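PDB 2PBE: aminoglycoside 6-adenylyltransferase, which transfers the AMP or GMP group of ATP or GTP to O-6 of streptomycin, and AMP to streptidine, giving the bacterium resistance to streptomycin. Local coordinates for residues A[67-78]-A[89-97]. Sequence-based numbering, arbitrary orientation.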
ATOM      1  N   PHE A  67      12.833  15.200   7.671  1.00 37.34           N
ATOM      2  CA  PHE A  67      13.215  14.655   6.379  1.00 35.27           C
ATOM      3  C   PHE A  67      14.719  14.570   6.198  1.00 35.17           C
ATOM      4  O   PHE A  67      15.197  14.000   5.216  1.00 36.61           O
ATOM      5  CB  PHE A  67      12.602  15.490   5.266  1.00 35.32           C
ATOM      6  CG  PHE A  67      11.106  15.580   5.326  1.00 34.93           C
ATOM      7  CD1 PHE A  67      10.324  14.415   5.335  1.00 35.75           C
ATOM      8  CD2 PHE A  67      10.469  16.822   5.356  1.00 35.67           C
ATOM      9  CE1 PHE A  67       8.898  14.481   5.370  1.00 36.10           C
ATOM     10  CE2 PHE A  67       9.049  16.913   5.392  1.00 36.53           C
ATOM     11  CZ  PHE A  67       8.261  15.737   5.396  1.00 36.51           C
ATOM     12  N   GLY A  68      15.469  15.151   7.134  1.00 34.47           N
ATOM     13  CA  GLY A  68      16.913  15.079   7.028  1.00 35.72           C
ATOM     14  C   GLY A  68      17.678  16.361   6.781  1.00 36.30           C
ATOM     15  O   GLY A  68      17.117  17.397   6.456  1.00 36.11           O
ATOM     16  N   LYS A  69      18.993  16.291   6.953  1.00 37.35           N
ATOM     17  CA  LYS A  69      19.842  17.450   6.750  1.00 39.45           C
ATOM     18  C   LYS A  69      19.838  17.857   5.294  1.00 39.27           C
ATOM     19  O   LYS A  69      19.943  17.020   4.394  1.00 39.20           O
ATOM     20  CB  LYS A  69      21.267  17.149   7.230  1.00 41.69           C
ATOM     21  CG  LYS A  69      21.578  17.489   8.705  1.00 47.69           C
ATOM     22  CD  LYS A  69      20.491  17.056   9.691  1.00 52.47           C
ATOM     23  CE  LYS A  69      19.496  18.189  10.009  1.00 55.17           C
ATOM     24  NZ  LYS A  69      18.207  17.614  10.491  1.00 55.29           N
ATOM     25  N   ARG A  70      19.695  19.161   5.075  1.00 38.44           N
ATOM     26  CA  ARG A  70      19.654  19.699   3.726  1.00 37.32           C
ATOM     27  C   ARG A  70      20.743  20.707   3.421  1.00 36.07           C
ATOM     28  O   ARG A  70      21.310  21.327   4.327  1.00 35.10           O
ATOM     29  CB  ARG A  70      18.288  20.335   3.462  1.00 35.89           C
ATOM     30  CG  ARG A  70      17.739  21.161   4.602  1.00 34.97           C
ATOM     31  CD  ARG A  70      16.353  21.706   4.292  1.00 33.15           C
ATOM     32  NE  ARG A  70      15.575  21.883   5.511  1.00 32.09           N
ATOM     33  CZ  ARG A  70      15.825  22.786   6.444  1.00 33.17           C
ATOM     34  NH1 ARG A  70      16.842  23.626   6.315  1.00 35.03           N
ATOM     35  NH2 ARG A  70      15.065  22.844   7.521  1.00 35.73           N
ATOM     36  N   ILE A  71      21.026  20.850   2.128  1.00 35.29           N
ATOM     37  CA  ILE A  71      22.016  21.793   1.632  1.00 34.88           C
ATOM     38  C   ILE A  71      21.358  23.179   1.647  1.00 35.71           C
ATOM     39  O   ILE A  71      21.970  24.153   2.065  1.00 35.58           O
ATOM     40  CB  ILE A  71      22.462  21.398   0.202  1.00 34.49           C
ATOM     41  CG1 ILE A  71      23.210  20.064   0.267  1.00 33.79           C
ATOM     42  CG2 ILE A  71      23.313  22.496  -0.417  1.00 34.70           C
ATOM     43  CD1 ILE A  71      23.510  19.433  -1.061  1.00 33.09           C
HETATM   44  N   MSE A  72      20.112  23.262   1.190  1.00 37.43           N
HETATM   45  CA  MSE A  72      19.380  24.530   1.216  1.00 39.78           C
HETATM   46  C   MSE A  72      17.911  24.304   0.918  1.00 38.97           C
HETATM   47  O   MSE A  72      17.504  23.182   0.594  1.00 38.46           O
HETATM   48  CB  MSE A  72      19.951  25.518   0.208  1.00 43.01           C
HETATM   49  CG  MSE A  72      19.583  25.184  -1.207  1.00 48.21           C
HETATM   50 SE   MSE A  72      20.176  26.478  -2.504  1.00 54.63          SE
HETATM   51  CE  MSE A  72      20.381  25.300  -3.971  1.00 52.83           C
HETATM   52  N   MSE A  73      17.120  25.374   0.990  1.00 39.63           N
HETATM   53  CA  MSE A  73      15.696  25.256   0.748  1.00 40.03           C
HETATM   54  C   MSE A  73      15.100  26.544   0.225  1.00 38.33           C
HETATM   55  O   MSE A  73      15.594  27.627   0.519  1.00 37.51           O
HETATM   56  CB  MSE A  73      15.035  24.860   2.062  1.00 43.19           C
HETATM   57  CG  MSE A  73      13.534  24.865   2.060  1.00 50.65           C
HETATM   58 SE   MSE A  73      12.909  24.497   3.858  1.00 62.03          SE
HETATM   59  CE  MSE A  73      12.722  26.293   4.558  1.00 59.11           C
ATOM     60  N   GLN A  74      14.019  26.413  -0.549  1.00 37.20           N
ATOM     61  CA  GLN A  74      13.322  27.568  -1.100  1.00 35.83           C
ATOM     62  C   GLN A  74      11.826  27.457  -0.806  1.00 34.24           C
ATOM     63  O   GLN A  74      11.243  26.372  -0.932  1.00 33.91           O
ATOM     64  CB  GLN A  74      13.559  27.671  -2.616  1.00 35.54           C
ATOM     65  CG  GLN A  74      12.835  28.842  -3.298  1.00 37.40           C
ATOM     66  CD  GLN A  74      13.182  28.986  -4.776  1.00 39.36           C
ATOM     67  OE1 GLN A  74      14.349  29.193  -5.141  1.00 39.89           O
ATOM     68  NE2 GLN A  74      12.169  28.869  -5.641  1.00 40.36           N
ATOM     69  N   LYS A  75      11.220  28.561  -0.376  1.00 32.35           N
ATOM     70  CA  LYS A  75       9.785  28.596  -0.097  1.00 31.19           C
ATOM     71  C   LYS A  75       9.234  29.643  -1.072  1.00 31.82           C
ATOM     72  O   LYS A  75       9.173  30.830  -0.755  1.00 29.58           O
ATOM     73  CB  LYS A  75       9.518  28.973   1.359  1.00 30.54           C
ATOM     74  CG  LYS A  75      10.055  27.953   2.351  1.00 30.59           C
ATOM     75  CD  LYS A  75       9.647  28.226   3.791  1.00 31.03           C
ATOM     76  CE  LYS A  75      10.454  29.330   4.444  1.00 32.68           C
ATOM     77  NZ  LYS A  75       9.876  29.736   5.770  1.00 33.96           N
ATOM     78  N   PRO A  76       8.829  29.198  -2.281  1.00 32.89           N
ATOM     79  CA  PRO A  76       8.285  30.028  -3.363  1.00 33.65           C
ATOM     80  C   PRO A  76       7.120  30.963  -3.049  1.00 34.20           C
ATOM     81  O   PRO A  76       6.959  31.993  -3.712  1.00 35.09           O
ATOM     82  CB  PRO A  76       7.901  28.998  -4.420  1.00 33.30           C
ATOM     83  CG  PRO A  76       8.871  27.913  -4.200  1.00 32.70           C
ATOM     84  CD  PRO A  76       8.839  27.787  -2.708  1.00 33.39           C
ATOM     85  N   GLU A  77       6.305  30.621  -2.063  1.00 35.47           N
ATOM     86  CA  GLU A  77       5.178  31.471  -1.736  1.00 37.76           C
ATOM     87  C   GLU A  77       5.438  32.308  -0.497  1.00 37.99           C
ATOM     88  O   GLU A  77       4.518  32.907   0.067  1.00 39.20           O
ATOM     89  CB  GLU A  77       3.916  30.621  -1.582  1.00 39.74           C
ATOM     90  CG  GLU A  77       3.460  29.938  -2.887  1.00 44.26           C
ATOM     91  CD  GLU A  77       4.403  28.813  -3.345  1.00 47.55           C
ATOM     92  OE1 GLU A  77       4.802  27.982  -2.493  1.00 48.54           O
ATOM     93  OE2 GLU A  77       4.739  28.749  -4.556  1.00 48.65           O
ATOM     94  N   ASP A  78       6.700  32.360  -0.076  1.00 37.44           N
ATOM     95  CA  ASP A  78       7.070  33.137   1.100  1.00 37.31           C
ATOM     96  C   ASP A  78       8.318  33.947   0.822  1.00 36.58           C
ATOM     97  O   ASP A  78       9.219  34.025   1.650  1.00 35.18           O
ATOM     98  CB  ASP A  78       7.284  32.215   2.302  1.00 38.42           C
ATOM     99  CG  ASP A  78       7.405  32.978   3.614  1.00 39.45           C
ATOM    100  OD1 ASP A  78       6.674  33.972   3.805  1.00 40.06           O
ATOM    101  OD2 ASP A  78       8.234  32.572   4.457  1.00 41.35           O
ATOM    102  N   TRP A  89      -1.790  27.569  -1.994  1.00 52.53           N
ATOM    103  CA  TRP A  89      -0.794  26.553  -1.759  1.00 50.84           C
ATOM    104  C   TRP A  89       0.376  27.192  -1.063  1.00 48.47           C
ATOM    105  O   TRP A  89       0.474  28.417  -0.945  1.00 49.30           O
ATOM    106  CB  TRP A  89      -0.241  25.983  -3.052  1.00 52.60           C
ATOM    107  CG  TRP A  89      -1.136  25.224  -4.014  1.00 53.42           C
ATOM    108  CD1 TRP A  89      -0.684  24.545  -5.113  1.00 55.24           C
ATOM    109  CD2 TRP A  89      -2.565  25.118  -4.039  1.00 53.90           C
ATOM    110  NE1 TRP A  89      -1.724  24.035  -5.827  1.00 55.27           N
ATOM    111  CE2 TRP A  89      -2.896  24.360  -5.205  1.00 54.88           C
ATOM    112  CE3 TRP A  89      -3.607  25.583  -3.210  1.00 53.97           C
ATOM    113  CZ2 TRP A  89      -4.233  24.055  -5.569  1.00 54.71           C
ATOM    114  CZ3 TRP A  89      -4.944  25.289  -3.564  1.00 55.74           C
ATOM    115  CH2 TRP A  89      -5.242  24.524  -4.748  1.00 56.79           C
ATOM    116  N   PHE A  90       1.279  26.323  -0.644  1.00 44.81           N
ATOM    117  CA  PHE A  90       2.513  26.712  -0.003  1.00 41.21           C
ATOM    118  C   PHE A  90       3.393  25.501  -0.240  1.00 39.31           C
ATOM    119  O   PHE A  90       3.025  24.375   0.099  1.00 38.96           O
ATOM    120  CB  PHE A  90       2.314  26.935   1.494  1.00 40.51           C
ATOM    121  CG  PHE A  90       3.367  27.811   2.104  1.00 40.93           C
ATOM    122  CD1 PHE A  90       3.353  29.203   1.890  1.00 40.59           C
ATOM    123  CD2 PHE A  90       4.408  27.250   2.863  1.00 41.35           C
ATOM    124  CE1 PHE A  90       4.368  30.034   2.430  1.00 40.90           C
ATOM    125  CE2 PHE A  90       5.439  28.068   3.413  1.00 41.25           C
ATOM    126  CZ  PHE A  90       5.416  29.469   3.193  1.00 41.13           C
ATOM    127  N   SER A  91       4.549  25.722  -0.843  1.00 37.03           N
ATOM    128  CA  SER A  91       5.429  24.614  -1.119  1.00 35.07           C
ATOM    129  C   SER A  91       6.832  24.846  -0.602  1.00 34.08           C
ATOM    130  O   SER A  91       7.157  25.919  -0.110  1.00 34.26           O
ATOM    131  CB  SER A  91       5.455  24.370  -2.611  1.00 34.70           C
ATOM    132  OG  SER A  91       5.822  25.555  -3.275  1.00 35.58           O
ATOM    133  N   TYR A  92       7.661  23.821  -0.731  1.00 33.63           N
ATOM    134  CA  TYR A  92       9.038  23.863  -0.289  1.00 33.17           C
ATOM    135  C   TYR A  92       9.860  23.145  -1.337  1.00 33.53           C
ATOM    136  O   TYR A  92       9.419  22.132  -1.870  1.00 35.12           O
ATOM    137  CB  TYR A  92       9.188  23.114   1.029  1.00 30.83           C
ATOM    138  CG  TYR A  92       8.286  23.599   2.143  1.00 29.81           C
ATOM    139  CD1 TYR A  92       8.752  24.558   3.082  1.00 26.79           C
ATOM    140  CD2 TYR A  92       6.958  23.107   2.281  1.00 27.86           C
ATOM    141  CE1 TYR A  92       7.919  25.017   4.141  1.00 26.63           C
ATOM    142  CE2 TYR A  92       6.098  23.564   3.332  1.00 26.21           C
ATOM    143  CZ  TYR A  92       6.594  24.521   4.260  1.00 26.39           C
ATOM    144  OH  TYR A  92       5.800  24.975   5.286  1.00 24.10           O
ATOM    145  N   ILE A  93      11.033  23.670  -1.668  1.00 33.58           N
ATOM    146  CA  ILE A  93      11.883  22.969  -2.617  1.00 34.58           C
ATOM    147  C   ILE A  93      13.112  22.723  -1.770  1.00 34.81           C
ATOM    148  O   ILE A  93      13.743  23.679  -1.301  1.00 35.73           O
ATOM    149  CB  ILE A  93      12.261  23.804  -3.877  1.00 34.93           C
ATOM    150  CG1 ILE A  93      11.063  23.918  -4.821  1.00 34.21           C
ATOM    151  CG2 ILE A  93      13.383  23.115  -4.652  1.00 34.31           C
ATOM    152  CD1 ILE A  93       9.947  24.761  -4.316  1.00 36.09           C
ATOM    153  N   ILE A  94      13.426  21.455  -1.531  1.00 33.56           N
ATOM    154  CA  ILE A  94      14.568  21.105  -0.706  1.00 33.21           C
ATOM    155  C   ILE A  94      15.627  20.331  -1.473  1.00 33.72           C
ATOM    156  O   ILE A  94      15.311  19.445  -2.281  1.00 33.71           O
ATOM    157  CB  ILE A  94      14.122  20.248   0.512  1.00 32.62           C
ATOM    158  CG1 ILE A  94      13.015  20.965   1.274  1.00 32.18           C
ATOM    159  CG2 ILE A  94      15.298  20.018   1.469  1.00 32.68           C
ATOM    160  CD1 ILE A  94      12.337  20.095   2.325  1.00 31.45           C
ATOM    161  N   LEU A  95      16.880  20.677  -1.206  1.00 32.71           N
ATOM    162  CA  LEU A  95      17.996  19.977  -1.802  1.00 31.97           C
ATOM    163  C   LEU A  95      18.654  19.286  -0.622  1.00 31.88           C
ATOM    164  O   LEU A  95      19.309  19.929   0.195  1.00 31.31           O
ATOM    165  CB  LEU A  95      18.977  20.943  -2.472  1.00 31.78           C
ATOM    166  CG  LEU A  95      20.149  20.187  -3.124  1.00 32.78           C
ATOM    167  CD1 LEU A  95      19.646  19.317  -4.247  1.00 33.56           C
ATOM    168  CD2 LEU A  95      21.202  21.148  -3.616  1.00 33.83           C
ATOM    169  N   PHE A  96      18.471  17.975  -0.524  1.00 32.08           N
ATOM    170  CA  PHE A  96      19.033  17.215   0.591  1.00 33.70           C
ATOM    171  C   PHE A  96      20.536  16.964   0.527  1.00 34.04           C
ATOM    172  O   PHE A  96      21.134  16.919  -0.552  1.00 34.34           O
ATOM    173  CB  PHE A  96      18.300  15.882   0.726  1.00 33.06           C
ATOM    174  CG  PHE A  96      16.875  16.017   1.192  1.00 34.11           C
ATOM    175  CD1 PHE A  96      16.592  16.343   2.536  1.00 34.07           C
ATOM    176  CD2 PHE A  96      15.808  15.876   0.285  1.00 33.11           C
ATOM    177  CE1 PHE A  96      15.251  16.528   2.981  1.00 34.12           C
ATOM    178  CE2 PHE A  96      14.457  16.055   0.707  1.00 34.89           C
ATOM    179  CZ  PHE A  96      14.175  16.384   2.065  1.00 34.67           C
ATOM    180  N   GLU A  97      21.141  16.816   1.697  1.00 34.69           N
ATOM    181  CA  GLU A  97      22.567  16.557   1.765  1.00 36.30           C
ATOM    182  C   GLU A  97      22.952  15.265   1.068  1.00 35.35           C
ATOM    183  O   GLU A  97      23.989  15.201   0.418  1.00 34.98           O
ATOM    184  CB  GLU A  97      23.040  16.497   3.217  1.00 38.05           C
ATOM    185  CG  GLU A  97      23.533  17.807   3.769  1.00 41.39           C
ATOM    186  CD  GLU A  97      24.078  17.663   5.176  1.00 44.46           C
ATOM    187  OE1 GLU A  97      24.846  16.705   5.423  1.00 43.89           O
ATOM    188  OE2 GLU A  97      23.729  18.505   6.039  1.00 45.72           O
TER
HETATM  189  O   HOH W   1       6.364  28.594   0.070  1.00 34.23           O
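Glu77 has CG anti to its own carbonyl carbon (chi1 -65°) and bends at chi2 (70°), which turns its carboxylate back to Ser91, while Ser91 holds OG between its backbone N and carbonyl carbon. One of the two carboxylate oxygens, Glu77 OE1, takes two bonds, from Ser91 N at 2.8 Å and, on its syn side, from Ser91 OG at 2.7 Å. A water joins the backbones next to this grip, accepting from Glu77 N and donating to Ser91 O, and sits over the centre of one face of the Phe90 ring. Asp78 CB approaches the same ring obliquely, 3.4 Å from Phe90 CZ. Further along, the Lys75 chain runs beside Tyr92, its CD 3.7 Å from Tyr92 CE1, before Lys75 NZ makes salt bridges to Asp61 and, at a longer 3.5 Å, to Asp78 OD2. Gln74 and Ile93 form a hydrogen-bonded pair, with Gln74 N to Ile93 O and Ile93 N to Gln74 O both 2.8 Å. Leu95 N still bonds to Met72 O in register; the slip of one residue comes between Met72 and Arg70, where Ile71 N reaches Leu95 O at 2.7 Å. Near that end Ile94 CG2 packs over the Phe96 ring and also meets Arg70 CD. With Ile71 and Met72 set against the single Leu95, this is a classic beta bulge, in an edge strand within this chain, 70-74, antiparallel to 90-96 in the nucleotidyltransferase's mixed sheet.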